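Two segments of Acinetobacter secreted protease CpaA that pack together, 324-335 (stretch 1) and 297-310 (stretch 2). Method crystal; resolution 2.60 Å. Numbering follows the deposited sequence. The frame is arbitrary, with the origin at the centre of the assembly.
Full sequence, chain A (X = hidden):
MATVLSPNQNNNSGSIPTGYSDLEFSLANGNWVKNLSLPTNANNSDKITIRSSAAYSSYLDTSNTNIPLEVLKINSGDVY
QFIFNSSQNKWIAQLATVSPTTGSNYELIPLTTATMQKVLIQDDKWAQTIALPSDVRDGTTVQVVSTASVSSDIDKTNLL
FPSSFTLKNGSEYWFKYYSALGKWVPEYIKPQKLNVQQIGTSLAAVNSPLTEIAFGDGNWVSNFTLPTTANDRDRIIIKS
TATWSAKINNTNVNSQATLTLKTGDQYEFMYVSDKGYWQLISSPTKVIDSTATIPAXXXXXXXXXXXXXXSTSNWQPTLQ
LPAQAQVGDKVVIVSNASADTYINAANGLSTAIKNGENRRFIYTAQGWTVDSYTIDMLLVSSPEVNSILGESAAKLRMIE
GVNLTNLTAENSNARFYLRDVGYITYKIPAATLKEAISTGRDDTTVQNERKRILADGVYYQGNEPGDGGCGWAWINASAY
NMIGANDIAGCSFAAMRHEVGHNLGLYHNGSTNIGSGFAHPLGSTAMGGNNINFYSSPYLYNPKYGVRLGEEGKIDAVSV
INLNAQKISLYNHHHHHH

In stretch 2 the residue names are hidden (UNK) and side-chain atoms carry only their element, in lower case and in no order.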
# COMPACT_ATOMS: atom_id res chain seq x y z
N GLN A 324 -25.76 9.96 15.97
CA GLN A 324 -24.80 10.00 17.05
C GLN A 324 -23.42 9.69 16.50
O GLN A 324 -23.22 8.67 15.83
CB GLN A 324 -25.17 9.02 18.17
CG GLN A 324 -26.25 9.56 19.09
CD GLN A 324 -26.91 8.48 19.93
OE1 GLN A 324 -26.29 7.47 20.26
NE2 GLN A 324 -28.19 8.68 20.24
N ALA A 325 -22.46 10.57 16.79
CA ALA A 325 -21.10 10.43 16.30
C ALA A 325 -20.18 11.23 17.20
O ALA A 325 -20.63 11.96 18.09
CB ALA A 325 -20.98 10.90 14.84
N GLN A 326 -18.88 11.08 16.97
CA GLN A 326 -17.87 11.82 17.70
C GLN A 326 -17.04 12.64 16.71
O GLN A 326 -16.95 12.31 15.53
CB GLN A 326 -16.96 10.88 18.51
CG GLN A 326 -17.69 10.15 19.62
CD GLN A 326 -16.78 9.24 20.42
OE1 GLN A 326 -15.56 9.29 20.29
NE2 GLN A 326 -17.37 8.39 21.26
N VAL A 327 -16.45 13.73 17.22
CA VAL A 327 -15.68 14.63 16.37
C VAL A 327 -14.56 13.86 15.68
O VAL A 327 -13.77 13.16 16.32
CB VAL A 327 -15.13 15.80 17.20
CG1 VAL A 327 -14.20 16.66 16.35
CG2 VAL A 327 -16.27 16.63 17.76
N GLY A 328 -14.50 13.99 14.36
CA GLY A 328 -13.53 13.28 13.55
C GLY A 328 -14.08 12.09 12.80
O GLY A 328 -13.43 11.61 11.86
N ASP A 329 -15.26 11.60 13.18
CA ASP A 329 -15.88 10.50 12.45
C ASP A 329 -16.17 10.93 11.02
O ASP A 329 -16.53 12.08 10.75
CB ASP A 329 -17.17 10.06 13.14
CG ASP A 329 -16.91 9.26 14.40
OD1 ASP A 329 -15.75 8.84 14.62
OD2 ASP A 329 -17.86 9.04 15.18
N LYS A 330 -16.01 9.99 10.08
CA LYS A 330 -16.13 10.28 8.66
C LYS A 330 -17.13 9.35 8.02
O LYS A 330 -17.21 8.16 8.37
CB LYS A 330 -14.77 10.16 7.96
CG LYS A 330 -13.75 11.20 8.38
CD LYS A 330 -12.48 11.09 7.56
CE LYS A 330 -11.48 12.16 7.96
NZ LYS A 330 -10.49 12.42 6.88
N VAL A 331 -17.89 9.88 7.07
CA VAL A 331 -18.81 9.10 6.25
C VAL A 331 -18.47 9.37 4.79
O VAL A 331 -18.47 10.52 4.35
CB VAL A 331 -20.28 9.45 6.54
CG1 VAL A 331 -21.19 8.76 5.54
CG2 VAL A 331 -20.65 9.04 7.96
N VAL A 332 -18.19 8.30 4.05
CA VAL A 332 -17.92 8.37 2.62
C VAL A 332 -19.07 7.69 1.89
O VAL A 332 -19.44 6.55 2.22
CB VAL A 332 -16.58 7.72 2.25
CG1 VAL A 332 -16.35 7.77 0.75
CG2 VAL A 332 -15.44 8.41 2.99
N ILE A 333 -19.66 8.38 0.92
CA ILE A 333 -20.78 7.86 0.16
C ILE A 333 -20.41 7.85 -1.31
O ILE A 333 -19.98 8.87 -1.86
CB ILE A 333 -22.06 8.69 0.40
CG1 ILE A 333 -22.39 8.72 1.90
CG2 ILE A 333 -23.23 8.11 -0.38
CD1 ILE A 333 -23.58 9.57 2.25
N VAL A 334 -20.57 6.69 -1.95
CA VAL A 334 -20.34 6.53 -3.38
C VAL A 334 -21.66 6.12 -4.01
O VAL A 334 -22.48 5.42 -3.39
CB VAL A 334 -19.22 5.52 -3.70
CG1 VAL A 334 -18.10 5.62 -2.67
CG2 VAL A 334 -19.76 4.10 -3.78
N SER A 335 -21.89 6.58 -5.24
CA SER A 335 -23.15 6.34 -5.93
C SER A 335 -22.87 5.85 -7.34
O SER A 335 -22.19 6.54 -8.11
CB SER A 335 -24.01 7.61 -5.96
OG SER A 335 -25.22 7.38 -6.66
N UNK A 297 -31.92 5.97 7.55
CA UNK A 297 -31.16 6.66 8.59
C UNK A 297 -29.90 5.84 8.83
O UNK A 297 -29.98 4.70 9.30
c UNK A 297 -33.25 7.65 9.59
c UNK A 297 -31.14 7.51 10.95
c UNK A 297 -31.98 6.84 9.87
c UNK A 297 -34.04 7.99 10.83
N UNK A 298 -28.75 6.43 8.52
CA UNK A 298 -27.50 5.70 8.65
C UNK A 298 -27.23 5.38 10.12
O UNK A 298 -27.60 6.15 11.01
c UNK A 298 -26.34 6.52 8.07
c UNK A 298 -25.19 7.53 6.08
c UNK A 298 -26.37 5.34 5.85
c UNK A 298 -26.36 6.69 6.55
N UNK A 299 -26.61 4.24 10.41
CA UNK A 299 -26.44 3.81 11.80
C UNK A 299 -25.46 4.70 12.55
O UNK A 299 -24.58 5.34 11.97
c UNK A 299 -26.02 3.27 9.46
c UNK A 299 -25.92 2.38 11.67
c UNK A 299 -25.21 2.36 10.35
N UNK A 300 -25.63 4.72 13.87
CA UNK A 300 -24.71 5.46 14.72
C UNK A 300 -23.31 4.88 14.62
O UNK A 300 -23.13 3.67 14.52
c UNK A 300 -26.51 6.16 16.36
n UNK A 300 -27.27 5.76 17.38
o UNK A 300 -26.84 7.07 15.61
c UNK A 300 -25.20 5.43 16.17
N UNK A 301 -22.31 5.77 14.63
CA UNK A 301 -20.93 5.36 14.43
C UNK A 301 -20.44 4.39 15.50
O UNK A 301 -20.53 4.66 16.70
c UNK A 301 -20.44 7.67 13.44
se UNK A 301 -20.28 7.16 11.56
c UNK A 301 -20.01 6.59 14.42
c UNK A 301 -18.35 6.93 11.46
N UNK A 302 -19.95 3.23 15.05
CA UNK A 302 -19.28 2.27 15.92
C UNK A 302 -17.82 2.08 15.53
O UNK A 302 -17.19 1.12 15.98
c UNK A 302 -20.00 0.92 15.91
c UNK A 302 -21.43 1.07 16.40
o UNK A 302 -20.02 0.40 14.57
N UNK A 303 -17.27 2.97 14.70
CA UNK A 303 -15.89 2.95 14.26
C UNK A 303 -15.57 4.30 13.64
O UNK A 303 -16.49 5.08 13.36
c UNK A 303 -16.46 1.86 11.99
o UNK A 303 -18.23 0.41 12.68
c UNK A 303 -15.64 1.80 13.27
n UNK A 303 -18.81 2.40 11.84
c UNK A 303 -17.91 1.50 12.20
N UNK A 304 -14.29 4.64 13.43
CA UNK A 304 -13.97 5.99 12.93
C UNK A 304 -14.54 6.32 11.55
O UNK A 304 -14.69 7.51 11.24
c UNK A 304 -12.44 6.00 12.92
c UNK A 304 -13.08 3.93 13.87
c UNK A 304 -12.06 5.02 13.97
N UNK A 305 -14.85 5.33 10.71
CA UNK A 305 -15.27 5.62 9.35
C UNK A 305 -16.37 4.67 8.90
O UNK A 305 -16.38 3.49 9.26
c UNK A 305 -14.08 5.51 8.38
c UNK A 305 -14.42 6.11 7.02
o UNK A 305 -12.95 6.19 8.92
N UNK A 306 -17.29 5.20 8.10
CA UNK A 306 -18.37 4.43 7.51
C UNK A 306 -18.47 4.79 6.04
O UNK A 306 -18.51 5.97 5.69
c UNK A 306 -21.12 2.73 7.55
c UNK A 306 -20.98 4.24 7.48
c UNK A 306 -19.71 4.71 8.21
c UNK A 306 -22.22 4.94 8.03
N UNK A 307 -18.50 3.78 5.17
CA UNK A 307 -18.59 3.98 3.73
C UNK A 307 -19.86 3.32 3.21
O UNK A 307 -20.09 2.13 3.47
c UNK A 307 -14.87 4.39 1.40
c UNK A 307 -17.36 3.46 3.00
c UNK A 307 -17.33 3.88 1.52
n UNK A 307 -13.61 4.10 0.67
c UNK A 307 -16.00 3.53 0.86
N UNK A 308 -20.66 4.07 2.47
CA UNK A 308 -21.94 3.60 1.93
C UNK A 308 -21.84 3.59 0.42
O UNK A 308 -21.42 4.59 -0.18
c UNK A 308 -23.18 4.49 3.92
c UNK A 308 -23.11 4.48 2.40
c UNK A 308 -24.41 3.99 1.80
N UNK A 309 -22.23 2.48 -0.20
CA UNK A 309 -22.10 2.28 -1.64
C UNK A 309 -23.50 2.15 -2.25
O UNK A 309 -24.11 1.08 -2.21
c UNK A 309 -19.79 1.20 -1.58
c UNK A 309 -17.59 -0.01 -1.47
c UNK A 309 -18.95 0.08 -2.16
c UNK A 309 -21.26 1.04 -1.94
n UNK A 309 -16.71 -1.03 -2.10
N UNK A 310 -23.98 3.25 -2.83
CA UNK A 310 -25.29 3.26 -3.48
C UNK A 310 -25.20 2.65 -4.87
O UNK A 310 -24.27 2.93 -5.64
c UNK A 310 -27.75 4.77 -1.99
c UNK A 310 -26.37 5.32 -2.30
c UNK A 310 -26.41 6.83 -2.42
c UNK A 310 -25.82 4.69 -3.58

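Position 297 has four side-chain carbons, forked at the first, with one arm two carbons long. It does not touch stretch 1. This is Ile297.

Position 298 also has four carbons, but the fork is at the second. One branch end touches Val331. This is Leu298. Leu298 CD1 lies 4.2 Å from Val331 CG1.

Position 299 has three carbons closing a ring onto the backbone N, and points away. It is Pro299.

Position 300 has two carbons, the second carrying one O and one N. The O faces the backbone N of Gln324. An amide this short is Asn300. Its OD1 accepts a hydrogen bond from Gln324 N at 3.1 Å.

Position 301 has two carbons, a selenium and a last carbon, unbranched. The chain packs on Ala325 and Val331. Selenium marks selenomethionine, Met301. Its CG lies 3.6 Å from Ala325 CB, and its SE 4.1 Å from Val331 CG2. Its backbone N donates to Gln324 O at 3.3 Å.

Position 302 has one carbon carrying one O and one C, and does not reach stretch 1. It is Thr302.

Position 303 has three carbons, the third carrying one O and one N. They stay out of contact with stretch 1. It is Gln303, one carbon longer than Asn300. Its OE1 accepts a hydrogen bond from Thr302 OG1 at 2.6 Å.

Position 304 has three carbons in a ring onto the backbone N. The ring does not touch stretch 1; the backbone O does. It is Pro304, whose O accepts from Lys330 N at 3.0 Å.

Position 305 has one carbon carrying one O and one C; the C touches Lys330. It is Thr305. Thr305 CG2 lies 4.2 Å from Lys330 CB.

Position 306 has four carbons, forked at the second. One tip touches Val331. It is Leu306, with CD2 4.4 Å from Val331 CG2.

Position 307 has four carbons in a row ending in N. The fourth touches Val332. It is Lys307, with CE 3.7 Å from Val332 CG1.

Position 308 has one carbon carrying two others, and its CB is 4.3 Å from Ile333 CG1. It is Val308.

Position 309 again has four carbons and a terminal N. The second carbon touches Val334. It is Lys309, with CG 3.6 Å from Val334 CG2.

Position 310 has four carbons, forked at the second, with one tip touching Ile333. It is Leu310, with CD1 4.0 Å from Ile333 CG2.

The contact is a parallel strand pair, 330-335 beside 305-310. A ladder of six backbone hydrogen bonds begins with Lys330 N to Pro304 O and ends with Leu310 N to Val334 O at 2.7 Å. Leu306, Val308 and Leu310 share one buried face with Val331, Ile333 and Ser335. Lys307 and Lys309 lay their aliphatic chains beside Val332 and Val334 on the other.

Stretch 2 297-310: ILPNMTQPTLKVKL
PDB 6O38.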